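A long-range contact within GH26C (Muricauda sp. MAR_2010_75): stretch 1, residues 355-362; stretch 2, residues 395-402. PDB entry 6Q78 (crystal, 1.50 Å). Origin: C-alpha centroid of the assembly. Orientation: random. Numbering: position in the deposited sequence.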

# COMPACT_ATOMS: atom_id res chain seq x y z
N ASN A 355 16.56 -12.42 -6.62
CA ASN A 355 15.17 -12.80 -6.83
C ASN A 355 14.29 -11.56 -6.87
O ASN A 355 13.74 -11.21 -7.92
N LEU A 356 14.12 -10.88 -5.75
CA LEU A 356 13.26 -9.71 -5.71
C LEU A 356 13.75 -8.63 -6.66
O LEU A 356 12.98 -8.10 -7.47
N PHE A 357 15.05 -8.28 -6.59
CA PHE A 357 15.54 -7.18 -7.43
C PHE A 357 15.32 -7.48 -8.91
O PHE A 357 14.93 -6.60 -9.68
N GLU A 358 15.59 -8.72 -9.31
CA GLU A 358 15.38 -9.10 -10.71
C GLU A 358 13.92 -8.98 -11.11
O GLU A 358 13.61 -8.47 -12.20
N ALA A 359 13.00 -9.43 -10.26
CA ALA A 359 11.60 -9.29 -10.61
C ALA A 359 11.19 -7.83 -10.74
O ALA A 359 10.29 -7.50 -11.51
N LEU A 360 11.78 -6.94 -9.91
CA LEU A 360 11.43 -5.52 -9.93
C LEU A 360 12.03 -4.75 -11.09
O LEU A 360 11.60 -3.62 -11.34
N THR A 361 12.99 -5.32 -11.81
CA THR A 361 13.71 -4.52 -12.80
C THR A 361 13.79 -5.16 -14.18
O THR A 361 13.93 -4.45 -15.17
N HIS A 362 13.78 -6.49 -14.28
CA HIS A 362 14.04 -7.12 -15.58
C HIS A 362 12.97 -6.71 -16.57
O HIS A 362 11.81 -6.47 -16.21
N GLU A 395 23.33 -5.48 -0.22
CA GLU A 395 23.64 -5.44 -1.62
C GLU A 395 22.45 -4.93 -2.42
O GLU A 395 22.61 -4.12 -3.30
N PHE A 396 21.26 -5.40 -2.07
CA PHE A 396 20.04 -4.96 -2.73
C PHE A 396 19.82 -3.46 -2.57
O PHE A 396 19.60 -2.75 -3.55
N VAL A 397 19.90 -2.94 -1.33
CA VAL A 397 19.59 -1.52 -1.12
C VAL A 397 20.69 -0.61 -1.65
O VAL A 397 20.48 0.60 -1.78
N SER A 398 21.85 -1.16 -1.94
CA SER A 398 22.92 -0.40 -2.57
C SER A 398 22.76 -0.27 -4.08
O SER A 398 23.51 0.50 -4.69
N LYS A 399 21.82 -0.98 -4.69
CA LYS A 399 21.62 -0.86 -6.13
C LYS A 399 21.16 0.56 -6.45
O LYS A 399 20.39 1.16 -5.68
N PRO A 400 21.58 1.13 -7.57
CA PRO A 400 21.21 2.53 -7.85
C PRO A 400 19.70 2.73 -7.95
O PRO A 400 19.21 3.80 -7.59
N GLU A 401 18.95 1.72 -8.40
CA GLU A 401 17.50 1.84 -8.53
C GLU A 401 16.82 2.06 -7.18
O GLU A 401 15.71 2.61 -7.14
N VAL A 402 17.40 1.58 -6.08
CA VAL A 402 16.69 1.57 -4.80
C VAL A 402 16.78 2.93 -4.11
O VAL A 402 17.88 3.47 -3.92

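Side-chain packing between a stretch (355-362) that begins within a helix and a second stretch (395-402) that leaves its helix and enters a type I beta turn from K399 to V402. F357 is the centre of the contact: buried, directed toward the other stretch, and covered by it over 105 Å², more than any other residue here. Its t rotamer (chi1 -178°, chi2 79°) carries the ring out to the turn and leaves CB beside the second aromatic, with F357 CB 3.9 Å from F396 CD1. The CA-to-CB bond of F396, also t (chi1 162°), runs sideways to the first stretch, but the end of the side chain comes nearer and reaches the leucines there. L356 (chi1 t, chi2 p) places CD2 4.0 Å from F396 CZ; four residues on, L360 (chi1 m, chi2 t) brings CD1 to 4.4 Å from F396 CE1, a looser contact. Both leucines point toward the second stretch, and L356, L360 and F357 all approach the F396 ring obliquely.

Further out, K399 lies over one face of the F357 ring. Its m, m start folds the aliphatic chain across the ring: K399 CG sits 3.9 Å from the ring centroid, 21° off the normal, a CH-pi contact, while K399 CB is 3.6 Å from F357 CE1. The next two chi angles are t, and the extended end carries the amine beyond the ring. E401 (m, p) brings a carboxylate oxygen to the ring's edge, E401 OE1 3.4 Å from F357 CZ, near the ring plane, where the positively polarised C-H groups lie.

At the margin, T361 (p), whose CA-to-CB bond points toward the second stretch, has CG2 4.3 Å from E401 CG, while its hydroxyl turns back to its own stretch, T361 OG1 donating to F357 O at 2.9 Å. No hydrogen bond crosses between the stretches; apolar packing and the approaches to the F357 ring make the contact.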

# COMPACT_ATOMS: atom_id res chain seq x y z
CB ASN A 355 14.69 -13.79 -5.77
CG ASN A 355 15.39 -15.14 -5.86
OD1 ASN A 355 16.38 -15.30 -6.60
ND2 ASN A 355 14.86 -16.12 -5.13
CB LEU A 356 13.16 -9.17 -4.28
CG LEU A 356 12.35 -7.88 -4.20
CD1 LEU A 356 10.86 -8.12 -4.62
CD2 LEU A 356 12.39 -7.37 -2.78
CB PHE A 357 17.01 -6.90 -7.16
CG PHE A 357 17.56 -5.75 -7.97
CD1 PHE A 357 17.29 -4.44 -7.58
CD2 PHE A 357 18.29 -5.98 -9.13
CE1 PHE A 357 17.80 -3.36 -8.34
CE2 PHE A 357 18.79 -4.92 -9.89
CZ PHE A 357 18.55 -3.61 -9.49
CB GLU A 358 15.91 -10.52 -10.93
CG GLU A 358 17.40 -10.57 -10.85
CD GLU A 358 18.02 -9.81 -12.00
OE1 GLU A 358 17.45 -9.91 -13.10
OE2 GLU A 358 19.03 -9.12 -11.79
CB ALA A 359 10.73 -10.01 -9.58
CB LEU A 360 11.90 -4.85 -8.63
CG LEU A 360 11.25 -5.32 -7.33
CD1 LEU A 360 11.90 -4.71 -6.08
CD2 LEU A 360 9.79 -4.94 -7.37
CB THR A 361 15.13 -4.17 -12.32
OG1 THR A 361 15.89 -5.37 -12.09
CG2 THR A 361 15.10 -3.35 -11.05
CB HIS A 362 13.99 -8.65 -15.42
CG HIS A 362 14.26 -9.40 -16.68
ND1 HIS A 362 15.53 -9.54 -17.20
CD2 HIS A 362 13.44 -10.08 -17.51
CE1 HIS A 362 15.47 -10.26 -18.31
NE2 HIS A 362 14.21 -10.60 -18.52
CB GLU A 395 24.13 -6.80 -2.14
CG GLU A 395 24.55 -6.74 -3.59
CD GLU A 395 25.14 -8.02 -4.11
OE1 GLU A 395 25.17 -9.02 -3.38
OE2 GLU A 395 25.54 -8.00 -5.26
CB PHE A 396 18.86 -5.79 -2.20
CG PHE A 396 17.49 -5.21 -2.45
CD1 PHE A 396 17.00 -5.07 -3.74
CD2 PHE A 396 16.68 -4.87 -1.39
CE1 PHE A 396 15.72 -4.56 -3.96
CE2 PHE A 396 15.39 -4.37 -1.59
CZ PHE A 396 14.91 -4.22 -2.89
CB VAL A 397 19.18 -1.14 0.33
CG1 VAL A 397 17.98 -1.96 0.77
CG2 VAL A 397 20.37 -1.28 1.30
CB SER A 398 24.27 -1.02 -2.23
OG SER A 398 24.40 -1.10 -0.82
CB LYS A 399 20.56 -1.85 -6.62
CG LYS A 399 20.94 -3.35 -6.53
CD LYS A 399 22.00 -3.74 -7.56
CE LYS A 399 22.19 -5.26 -7.61
NZ LYS A 399 23.05 -5.68 -8.79
CB PRO A 400 21.95 2.86 -9.16
CG PRO A 400 22.35 1.54 -9.73
CD PRO A 400 22.52 0.59 -8.58
CB GLU A 401 16.93 0.58 -9.18
CG GLU A 401 17.25 0.40 -10.70
CD GLU A 401 18.72 0.09 -11.02
OE1 GLU A 401 19.44 -0.43 -10.14
OE2 GLU A 401 19.18 0.37 -12.17
CB VAL A 402 17.23 0.46 -3.87
CG1 VAL A 402 16.73 0.65 -2.44
CG2 VAL A 402 16.85 -0.92 -4.39